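Local structure of ABC transporter, solute-binding protein (Staphylococcus aureus, 6LKJ) at residues T100-N105 with A184-E189; A130-N135 with S168-V173; E209-N214 with K271-I276. The protein serves as the extracellular solute-binding component of an ABC transporter and binds a hexose 6-phosphate, here 6-O-phosphono-beta-D-galactopyranose. All coordinates share one frame; numbering follows the deposited sequence.

Interaction 1 of 3, residues T100-N105 with A184-E189; sequences TVIVVN and AGLSYE. With BGP (6-O-phosphono-beta-D-galactopyranose), chain B.
An antiparallel strand pair in the mixed sheet of this periplasmic-binding-protein fold joins Val101 and Val103 to Ser187 and Gly185. These residues form two hydrogen-bonded pairs, Val101 with Ser187 and Val103 with Gly185, which alternate with the non-hydrogen-bonded pairs Thr100-Tyr188, Ile102-Leu186 and Val104-Ala184. Val101 N reaches Ser187 O at 3.0 Å along a nearly straight bond (173°). The return bond, from Ser187 N to Val101 O, is 2.8 Å long. Further along, Val103 N donates to Gly185 O, and Gly185 N answers to Val103 O at 2.8 Å, less straight (146°).

Val101, Val103 and Ser187 share one face of the sheet. The two methyls of Val103 reach different residues of the other strand: CG2 lies 3.4 Å from Gly185 O, CG1 3.8 Å from Ser187 CB. Val101 CG2 lies against the backbone of the next residue, 3.5 Å from Tyr188 C. Helix 170-178 covers this side, with Ile174 touching both Val103 and Ser187. On the other face Ile102 and Leu186 run side by side and point the same way, CG1 of Ile102 being 3.7 Å from CD2 of Leu186.

At the end of the strand, chi1 of Tyr188 (61°) sets its ring between the backbone N and the carbonyl carbon and turns one face to the sugar. C5 of the ligand sits over that face and C1 above it nearer the rim, with Tyr188 CZ 3.5 Å from C5, a geometry consistent with CH-pi contact. Next to it, Glu189 turns its carboxylate to Lys253, in a salt bridge, and to the hydroxyl of Tyr206. An aromatic side chain offering a face to the C-H groups of a pyranose is a familiar feature of sugar-binding sites.

Interaction 2 of 3, residues A130-N135 with S168-V173; sequences AYSNPN and SKTSKV. With BGP (6-O-phosphono-beta-D-galactopyranose), chain B.
Ser132 and Thr170 meet through their hydroxyls, Ser132 OG lying 2.9 Å from Thr170 OG1, in the buried part of a contact that opens toward solvent at Ser168. With chi1 at 59°, Ser132 holds OG between its backbone N and carbonyl carbon, where it faces the helix and is also hydrogen-bonded to Thr137 OG1. Thr170 OG1 in turn donates to O1P of the ligand phosphate at 2.7 Å, so Ser132 is a second-shell residue that helps to position a first-shell one. The methyl of Thr170, CG2, packs against CE1 of Tyr188.

Val173 also packs firmly, its two methyls meeting different parts of the strand. Val173 CG2 rests 3.7 Å from Tyr131 C and near Ser132 N, whereas CG1 approaches Ala130 O at 3.8 Å. Here helix 170-178 forms a beta-alpha-beta crossover: it leads from strand 165-167 to strand 184-188, and passes over strand 129-132, which runs parallel to both and lies between them. Tyr131 points away from the helix, to the other face of the sheet, where its ring meets Phe160 edge-to-face and its hydroxyl bonds Gln166.

Toward the other end the contact thins. Asn133 comes no nearer to exposed Ser168 than 4.2 Å, from its CB to Ser168 O, and its OD1 is engaged within its own loop, accepting from Asn135 N at 2.9 Å in an Asx turn. Lys169, also exposed, starts away from the strand, and its NZ is hydrogen-bonded to Ser35 OG.

Interaction 3 of 3, residues E209-N214 with K271-I276; sequences EGTMLN and KNIPLI. With BGP (6-O-phosphono-beta-D-galactopyranose), chain B.
Ile276 carries CG1 beside its own backbone N (chi1 -58°) and runs on extended, which lays CG1 and CD1 across the peptide of Gly210 and on to Met212. Met212 bends back twice, at chi2 (73°) and chi3 (58°), folding CE back to 3.8 Å from Ile276 CD1, with the two side chains crossing at a slant. Without a side chain, Gly210 lets Ile276 CG1 settle 3.4 Å from its carbonyl carbon, Gly210 C.

The backbones are joined by a single bridge centred on Thr211 and Leu275. Thr211 N donates to Pro274 O at 2.6 Å, and Thr211 O accepts from Ile276 N at 3.0 Å. Pro274, at the centre of an inverse gamma turn, presents its carbonyl to the bridge. The bridge thus ties the long loop between strand 253-254 and helix 286-292 to the chain just before strand 213-221, a strand of the central sheet.

Ile273 and Thr211 cross at about a right angle, CG2 of Ile273 touching Thr211 CB at 3.7 Å. On the strand side Leu275 CD2 packs against Leu213 CB at 3.8 Å, and a water links Leu213 N to Ile276 O. One residue on, Asn214 turns to the sugar: its ND2 donates to O2 of the ligand at 3.1 Å and lies 2.7 Å from O1, while Gln142 holds OD1.

The three contacts all reach one mixed sheet and all touch the bound sugar phosphate. Interactions 1 and 2 have centres 11 Å apart and meet directly, since strands 184-188 and 129-132 are neighbours; along the chain, interaction 2 falls wholly between the two segments of interaction 1. Interaction 3 comes later in sequence, its centre 13 Å from that of interaction 1, and the two touch where strand 93-105 pairs with strand 213-221. Interactions 2 and 3 are 20 Å apart between centres and do not touch. Interaction 1 therefore sits between them, and the ligand is gripped from phosphate to ring by residues brought from distant parts of the chain.

Interaction 1 of 3, residues T100-N105 with A184-E189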
loop_
_atom_site.group_PDB
_atom_site.type_symbol
_atom_site.label_atom_id
_atom_site.label_comp_id
_atom_site.label_asym_id
_atom_site.label_seq_id
_atom_site.Cartn_x
_atom_site.Cartn_y
_atom_site.Cartn_z
ATOM N N THR A 100 -4.845 -5.079 1.303
ATOM C CA THR A 100 -4.246 -5.319 2.607
ATOM C C THR A 100 -4.619 -6.722 3.067
ATOM O O THR A 100 -5.708 -7.220 2.774
ATOM C CB THR A 100 -4.716 -4.283 3.627
ATOM O OG1 THR A 100 -6.144 -4.329 3.734
ATOM C CG2 THR A 100 -4.291 -2.887 3.203
ATOM N N VAL A 101 -3.695 -7.375 3.773
ATOM C CA VAL A 101 -3.845 -8.788 4.097
ATOM C C VAL A 101 -3.408 -9.055 5.530
ATOM O O VAL A 101 -2.707 -8.257 6.156
ATOM C CB VAL A 101 -3.035 -9.696 3.142
ATOM C CG1 VAL A 101 -3.531 -9.563 1.704
ATOM C CG2 VAL A 101 -1.553 -9.369 3.240
ATOM N N ILE A 102 -3.846 -10.202 6.041
ATOM C CA ILE A 102 -3.279 -10.814 7.235
ATOM C C ILE A 102 -2.269 -11.853 6.775
ATOM O O ILE A 102 -2.565 -12.659 5.883
ATOM C CB ILE A 102 -4.370 -11.459 8.108
ATOM C CG1 ILE A 102 -5.337 -10.404 8.645
ATOM C CG2 ILE A 102 -3.745 -12.254 9.254
ATOM C CD1 ILE A 102 -6.589 -10.994 9.265
ATOM N N VAL A 103 -1.076 -11.831 7.359
ATOM C CA VAL A 103 -0.053 -12.833 7.090
ATOM C C VAL A 103 0.076 -13.723 8.316
ATOM O O VAL A 103 0.103 -13.234 9.450
ATOM C CB VAL A 103 1.298 -12.192 6.717
ATOM C CG1 VAL A 103 1.170 -11.469 5.400
ATOM C CG2 VAL A 103 1.766 -11.225 7.798
ATOM N N VAL A 104 0.135 -15.031 8.088
ATOM C CA VAL A 104 0.207 -16.019 9.156
ATOM C C VAL A 104 1.437 -16.884 8.934
ATOM O O VAL A 104 1.708 -17.316 7.808
ATOM C CB VAL A 104 -1.067 -16.889 9.212
ATOM C CG1 VAL A 104 -1.004 -17.858 10.384
ATOM C CG2 VAL A 104 -2.313 -16.013 9.300
ATOM N N ASN A 105 2.189 -17.126 10.005
ATOM C CA ASN A 105 3.302 -18.066 9.952
ATOM C C ASN A 105 2.730 -19.479 9.989
ATOM O O ASN A 105 2.178 -19.906 11.007
ATOM C CB ASN A 105 4.274 -17.825 11.104
ATOM C CG ASN A 105 5.525 -18.679 10.997
ATOM O OD1 ASN A 105 5.454 -19.908 10.999
ATOM N ND2 ASN A 105 6.679 -18.030 10.890
ATOM N N ALA A 184 1.146 -13.994 13.559
ATOM C CA ALA A 184 0.437 -13.365 12.453
ATOM C C ALA A 184 0.668 -11.862 12.499
ATOM O O ALA A 184 1.130 -11.313 13.502
ATOM C CB ALA A 184 -1.060 -13.691 12.492
ATOM N N GLY A 185 0.333 -11.199 11.393
ATOM C CA GLY A 185 0.525 -9.765 11.294
ATOM C C GLY A 185 -0.363 -9.152 10.231
ATOM O O GLY A 185 -0.925 -9.842 9.380
ATOM N N LEU A 186 -0.479 -7.826 10.301
ATOM C CA LEU A 186 -1.253 -7.047 9.337
ATOM C C LEU A 186 -0.289 -6.455 8.314
ATOM O O LEU A 186 0.523 -5.586 8.648
ATOM C CB LEU A 186 -2.054 -5.951 10.038
ATOM C CG LEU A 186 -3.070 -6.396 11.092
ATOM C CD1 LEU A 186 -4.014 -5.256 11.427
ATOM C CD2 LEU A 186 -3.846 -7.619 10.621
ATOM N N SER A 187 -0.387 -6.917 7.074
ATOM C CA SER A 187 0.556 -6.542 6.028
ATOM C C SER A 187 -0.228 -6.156 4.775
ATOM O O SER A 187 -1.403 -5.769 4.827
ATOM C CB SER A 187 1.542 -7.693 5.782
ATOM O OG SER A 187 2.553 -7.321 4.862
ATOM N N TYR A 188 0.425 -6.244 3.618
ATOM C CA TYR A 188 -0.242 -6.039 2.341
ATOM C C TYR A 188 0.270 -7.072 1.347
ATOM O O TYR A 188 1.282 -7.742 1.572
ATOM C CB TYR A 188 -0.063 -4.605 1.820
ATOM C CG TYR A 188 1.362 -4.166 1.560
ATOM C CD1 TYR A 188 2.181 -3.738 2.597
ATOM C CD2 TYR A 188 1.873 -4.142 0.268
ATOM C CE1 TYR A 188 3.478 -3.319 2.357
ATOM C CE2 TYR A 188 3.168 -3.726 0.019
ATOM C CZ TYR A 188 3.965 -3.315 1.066
ATOM O OH TYR A 188 5.252 -2.900 0.817
ATOM N N GLU A 189 -0.451 -7.186 0.230
ATOM C CA GLU A 189 -0.323 -8.352 -0.641
ATOM C C GLU A 189 1.094 -8.504 -1.186
ATOM O O GLU A 189 1.691 -9.584 -1.094
ATOM C CB GLU A 189 -1.335 -8.249 -1.782
ATOM C CG GLU A 189 -1.556 -9.541 -2.538
ATOM C CD GLU A 189 -2.698 -9.436 -3.525
ATOM O OE1 GLU A 189 -2.554 -8.694 -4.519
ATOM O OE2 GLU A 189 -3.737 -10.092 -3.308
HETATM C C1 BGP B . 0.603 -0.654 1.241
HETATM C C2 BGP B . 0.335 0.279 0.072
HETATM C C3 BGP B . 1.571 0.503 -0.724
HETATM C C4 BGP B . 2.696 1.010 0.136
HETATM C C5 BGP B . 2.950 0.069 1.313
HETATM C C6 BGP B . 4.031 0.611 2.190
HETATM O O1 BGP B . -0.511 -0.790 1.990
HETATM O O2 BGP B . -0.686 -0.299 -0.778
HETATM O O3 BGP B . 1.309 1.476 -1.756
HETATM O O4 BGP B . 2.325 2.305 0.633
HETATM O O5 BGP B . 1.724 -0.127 2.105
HETATM O O6 BGP B . 3.620 1.802 2.757
HETATM P P BGP B . 3.672 1.960 4.396
HETATM O O1P BGP B . 2.677 1.027 5.035
HETATM O O2P BGP B . 3.328 3.387 4.755
HETATM O O3P BGP B . 5.057 1.641 4.891
#

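Interaction 2 of 3, residues A130-N135 with S168-V173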
loop_
_atom_site.group_PDB
_atom_site.type_symbol
_atom_site.label_atom_id
_atom_site.label_comp_id
_atom_site.label_asym_id
_atom_site.label_seq_id
_atom_site.Cartn_x
_atom_site.Cartn_y
_atom_site.Cartn_z
ATOM N N ALA A 130 1.279 -8.748 15.207
ATOM C CA ALA A 130 1.962 -7.487 14.955
ATOM C C ALA A 130 1.229 -6.669 13.900
ATOM O O ALA A 130 0.558 -7.210 13.018
ATOM C CB ALA A 130 3.413 -7.718 14.506
ATOM N N TYR A 131 1.369 -5.349 14.006
ATOM C CA TYR A 131 0.866 -4.417 13.006
ATOM C C TYR A 131 1.747 -3.177 13.039
ATOM O O TYR A 131 2.529 -2.975 13.972
ATOM C CB TYR A 131 -0.609 -4.066 13.247
ATOM C CG TYR A 131 -0.857 -3.207 14.469
ATOM C CD1 TYR A 131 -0.774 -3.741 15.749
ATOM C CD2 TYR A 131 -1.183 -1.862 14.341
ATOM C CE1 TYR A 131 -1.002 -2.959 16.868
ATOM C CE2 TYR A 131 -1.413 -1.072 15.454
ATOM C CZ TYR A 131 -1.321 -1.625 16.714
ATOM O OH TYR A 131 -1.550 -0.842 17.824
ATOM N N SER A 132 1.627 -2.347 12.010
ATOM C CA SER A 132 2.459 -1.157 11.898
ATOM C C SER A 132 1.693 0.093 12.318
ATOM O O SER A 132 0.461 0.143 12.280
ATOM C CB SER A 132 2.996 -0.994 10.472
ATOM O OG SER A 132 1.947 -0.884 9.527
ATOM N N ASN A 133 2.457 1.112 12.722
ATOM C CA ASN A 133 1.962 2.383 13.241
ATOM C C ASN A 133 0.933 3.008 12.307
ATOM O O ASN A 133 1.277 3.439 11.199
ATOM C CB ASN A 133 3.132 3.346 13.460
ATOM C CG ASN A 133 2.747 4.573 14.270
ATOM O OD1 ASN A 133 1.568 4.895 14.424
ATOM N ND2 ASN A 133 3.750 5.269 14.792
ATOM N N PRO A 134 -0.336 3.088 12.722
ATOM C CA PRO A 134 -1.354 3.723 11.871
ATOM C C PRO A 134 -1.165 5.222 11.703
ATOM O O PRO A 134 -1.779 5.803 10.798
ATOM C CB PRO A 134 -2.666 3.412 12.601
ATOM C CG PRO A 134 -2.265 3.221 14.028
ATOM C CD PRO A 134 -0.896 2.597 13.994
ATOM N N ASN A 135 -0.344 5.863 12.539
ATOM C CA ASN A 135 -0.108 7.295 12.406
ATOM C C ASN A 135 0.887 7.612 11.298
ATOM O O ASN A 135 0.845 8.709 10.730
ATOM C CB ASN A 135 0.398 7.876 13.728
ATOM C CG ASN A 135 -0.587 7.691 14.865
ATOM O OD1 ASN A 135 -1.730 8.141 14.791
ATOM N ND2 ASN A 135 -0.146 7.030 15.929
ATOM N N SER A 168 7.086 -0.063 14.230
ATOM C CA SER A 168 7.287 1.222 13.567
ATOM C C SER A 168 7.123 1.104 12.055
ATOM O O SER A 168 6.510 1.973 11.424
ATOM C CB SER A 168 8.667 1.777 13.913
ATOM O OG SER A 168 8.888 3.016 13.264
ATOM N N LYS A 169 7.652 0.037 11.461
ATOM C CA LYS A 169 7.718 -0.106 10.013
ATOM C C LYS A 169 6.813 -1.236 9.539
ATOM O O LYS A 169 6.757 -2.304 10.157
ATOM C CB LYS A 169 9.157 -0.368 9.561
ATOM C CG LYS A 169 10.141 0.707 9.995
ATOM C CD LYS A 169 9.883 2.016 9.264
ATOM C CE LYS A 169 10.190 1.886 7.782
ATOM N NZ LYS A 169 10.174 3.207 7.095
ATOM N N THR A 170 6.115 -0.991 8.426
ATOM C CA THR A 170 5.214 -1.995 7.869
ATOM C C THR A 170 5.964 -3.262 7.477
ATOM O O THR A 170 5.497 -4.376 7.743
ATOM C CB THR A 170 4.474 -1.419 6.660
ATOM O OG1 THR A 170 3.519 -0.443 7.101
ATOM C CG2 THR A 170 3.754 -2.520 5.890
ATOM N N SER A 171 7.132 -3.115 6.850
ATOM C CA SER A 171 7.872 -4.284 6.395
ATOM C C SER A 171 8.489 -5.070 7.545
ATOM O O SER A 171 8.883 -6.224 7.347
ATOM C CB SER A 171 8.953 -3.868 5.401
ATOM O OG SER A 171 8.376 -3.583 4.138
ATOM N N LYS A 172 8.588 -4.478 8.737
ATOM C CA LYS A 172 9.007 -5.257 9.895
ATOM C C LYS A 172 7.953 -6.290 10.272
ATOM O O LYS A 172 8.283 -7.327 10.860
ATOM C CB LYS A 172 9.300 -4.333 11.079
ATOM C CG LYS A 172 10.023 -5.009 12.237
ATOM C CD LYS A 172 11.389 -5.528 11.812
ATOM C CE LYS A 172 12.225 -5.937 13.015
ATOM N NZ LYS A 172 13.647 -6.194 12.648
ATOM N N VAL A 173 6.688 -6.031 9.933
ATOM C CA VAL A 173 5.618 -6.975 10.253
ATOM C C VAL A 173 5.815 -8.279 9.491
ATOM O O VAL A 173 5.816 -9.367 10.078
ATOM C CB VAL A 173 4.242 -6.352 9.956
ATOM C CG1 VAL A 173 3.139 -7.373 10.185
ATOM C CG2 VAL A 173 4.022 -5.112 10.811
HETATM C C1 BGP B . 0.603 -0.654 1.241
HETATM C C2 BGP B . 0.335 0.279 0.072
HETATM C C3 BGP B . 1.571 0.503 -0.724
HETATM C C4 BGP B . 2.696 1.010 0.136
HETATM C C5 BGP B . 2.950 0.069 1.313
HETATM C C6 BGP B . 4.031 0.611 2.190
HETATM O O1 BGP B . -0.511 -0.790 1.990
HETATM O O2 BGP B . -0.686 -0.299 -0.778
HETATM O O3 BGP B . 1.309 1.476 -1.756
HETATM O O4 BGP B . 2.325 2.305 0.633
HETATM O O5 BGP B . 1.724 -0.127 2.105
HETATM O O6 BGP B . 3.620 1.802 2.757
HETATM P P BGP B . 3.672 1.960 4.396
HETATM O O1P BGP B . 2.677 1.027 5.035
HETATM O O2P BGP B . 3.328 3.387 4.755
HETATM O O3P BGP B . 5.057 1.641 4.891
#

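Interaction 3 of 3, residues E209-N214 with K271-I276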
loop_
_atom_site.group_PDB
_atom_site.type_symbol
_atom_site.label_atom_id
_atom_site.label_comp_id
_atom_site.label_asym_id
_atom_site.label_seq_id
_atom_site.Cartn_x
_atom_site.Cartn_y
_atom_site.Cartn_z
ATOM N N GLU A 209 -14.263 -10.778 7.240
ATOM C CA GLU A 209 -15.129 -9.680 7.649
ATOM C C GLU A 209 -15.090 -8.511 6.675
ATOM O O GLU A 209 -15.956 -7.635 6.750
ATOM C CB GLU A 209 -14.743 -9.191 9.047
ATOM C CG GLU A 209 -14.711 -10.279 10.110
ATOM C CD GLU A 209 -13.364 -10.973 10.188
ATOM O OE1 GLU A 209 -12.487 -10.664 9.352
ATOM O OE2 GLU A 209 -13.183 -11.830 11.079
ATOM N N GLY A 210 -14.116 -8.477 5.771
ATOM C CA GLY A 210 -13.974 -7.365 4.856
ATOM C C GLY A 210 -12.529 -6.959 4.662
ATOM O O GLY A 210 -11.855 -6.555 5.615
ATOM N N THR A 211 -12.048 -7.057 3.428
ATOM C CA THR A 211 -10.665 -6.754 3.088
ATOM C C THR A 211 -10.587 -5.353 2.493
ATOM O O THR A 211 -11.279 -5.051 1.514
ATOM C CB THR A 211 -10.113 -7.781 2.101
ATOM O OG1 THR A 211 -10.174 -9.092 2.683
ATOM C CG2 THR A 211 -8.676 -7.451 1.732
ATOM N N MET A 212 -9.745 -4.505 3.078
ATOM C CA MET A 212 -9.543 -3.167 2.540
ATOM C C MET A 212 -8.675 -3.233 1.288
ATOM O O MET A 212 -7.627 -3.884 1.280
ATOM C CB MET A 212 -8.891 -2.265 3.587
ATOM C CG MET A 212 -8.511 -0.889 3.063
ATOM S SD MET A 212 -9.953 0.159 2.796
ATOM C CE MET A 212 -10.659 0.147 4.440
ATOM N N LEU A 213 -9.115 -2.559 0.229
ATOM C CA LEU A 213 -8.380 -2.498 -1.028
ATOM C C LEU A 213 -7.761 -1.114 -1.173
ATOM O O LEU A 213 -8.481 -0.114 -1.263
ATOM C CB LEU A 213 -9.291 -2.804 -2.218
ATOM C CG LEU A 213 -8.601 -2.771 -3.584
ATOM C CD1 LEU A 213 -7.524 -3.841 -3.669
ATOM C CD2 LEU A 213 -9.611 -2.932 -4.711
ATOM N N ASN A 214 -6.431 -1.061 -1.191
ATOM C CA ASN A 214 -5.725 0.197 -1.384
ATOM C C ASN A 214 -5.684 0.551 -2.864
ATOM O O ASN A 214 -5.345 -0.290 -3.702
ATOM C CB ASN A 214 -4.297 0.108 -0.843
ATOM C CG ASN A 214 -4.245 -0.138 0.647
ATOM O OD1 ASN A 214 -5.258 -0.055 1.342
ATOM N ND2 ASN A 214 -3.052 -0.435 1.149
ATOM N N LYS A 271 -12.203 -10.644 -7.557
ATOM C CA LYS A 271 -13.547 -11.206 -7.506
ATOM C C LYS A 271 -13.710 -12.218 -6.378
ATOM O O LYS A 271 -14.837 -12.454 -5.929
ATOM C CB LYS A 271 -13.894 -11.855 -8.850
ATOM C CG LYS A 271 -13.489 -13.318 -8.960
ATOM C CD LYS A 271 -13.649 -13.846 -10.378
ATOM C CE LYS A 271 -12.778 -13.078 -11.360
ATOM N NZ LYS A 271 -12.437 -13.896 -12.556
ATOM N N ASN A 272 -12.617 -12.813 -5.903
ATOM C CA ASN A 272 -12.663 -13.814 -4.848
ATOM C C ASN A 272 -12.216 -13.269 -3.498
ATOM O O ASN A 272 -11.972 -14.051 -2.575
ATOM C CB ASN A 272 -11.805 -15.020 -5.232
ATOM C CG ASN A 272 -12.347 -15.759 -6.439
ATOM O OD1 ASN A 272 -11.616 -16.045 -7.387
ATOM N ND2 ASN A 272 -13.637 -16.074 -6.410
ATOM N N ILE A 273 -12.103 -11.956 -3.362
ATOM C CA ILE A 273 -11.658 -11.311 -2.131
ATOM C C ILE A 273 -12.853 -10.597 -1.513
ATOM O O ILE A 273 -13.503 -9.799 -2.197
ATOM C CB ILE A 273 -10.508 -10.317 -2.388
ATOM C CG1 ILE A 273 -9.266 -11.057 -2.891
ATOM C CG2 ILE A 273 -10.189 -9.532 -1.127
ATOM C CD1 ILE A 273 -8.176 -10.143 -3.411
ATOM N N PRO A 274 -13.180 -10.853 -0.247
ATOM C CA PRO A 274 -14.288 -10.125 0.386
ATOM C C PRO A 274 -13.931 -8.670 0.644
ATOM O O PRO A 274 -13.574 -8.295 1.765
ATOM C CB PRO A 274 -14.514 -10.895 1.692
ATOM C CG PRO A 274 -13.196 -11.526 1.987
ATOM C CD PRO A 274 -12.564 -11.837 0.660
ATOM N N LEU A 275 -14.021 -7.843 -0.394
ATOM C CA LEU A 275 -13.666 -6.438 -0.267
ATOM C C LEU A 275 -14.697 -5.693 0.572
ATOM O O LEU A 275 -15.895 -5.984 0.516
ATOM C CB LEU A 275 -13.557 -5.794 -1.649
ATOM C CG LEU A 275 -12.539 -6.406 -2.611
ATOM C CD1 LEU A 275 -12.758 -5.882 -4.022
ATOM C CD2 LEU A 275 -11.123 -6.111 -2.139
ATOM N N ILE A 276 -14.225 -4.730 1.359
ATOM C CA ILE A 276 -15.124 -3.818 2.059
ATOM C C ILE A 276 -15.787 -2.932 1.015
ATOM O O ILE A 276 -15.084 -2.251 0.253
ATOM C CB ILE A 276 -14.381 -2.963 3.098
ATOM C CG1 ILE A 276 -13.676 -3.843 4.128
ATOM C CG2 ILE A 276 -15.348 -2.004 3.772
ATOM C CD1 ILE A 276 -12.603 -3.118 4.892
HETATM C C1 BGP B . 0.603 -0.654 1.241
HETATM C C2 BGP B . 0.335 0.279 0.072
HETATM C C3 BGP B . 1.571 0.503 -0.724
HETATM C C4 BGP B . 2.696 1.010 0.136
HETATM C C5 BGP B . 2.950 0.069 1.313
HETATM C C6 BGP B . 4.031 0.611 2.190
HETATM O O1 BGP B . -0.511 -0.790 1.990
HETATM O O2 BGP B . -0.686 -0.299 -0.778
HETATM O O3 BGP B . 1.309 1.476 -1.756
HETATM O O4 BGP B . 2.325 2.305 0.633
HETATM O O5 BGP B . 1.724 -0.127 2.105
HETATM O O6 BGP B . 3.620 1.802 2.757
HETATM P P BGP B . 3.672 1.960 4.396
HETATM O O1P BGP B . 2.677 1.027 5.035
HETATM O O2P BGP B . 3.328 3.387 4.755
HETATM O O3P BGP B . 5.057 1.641 4.891
HETATM O O HOH W 1 -11.872 -1.619 0.164
#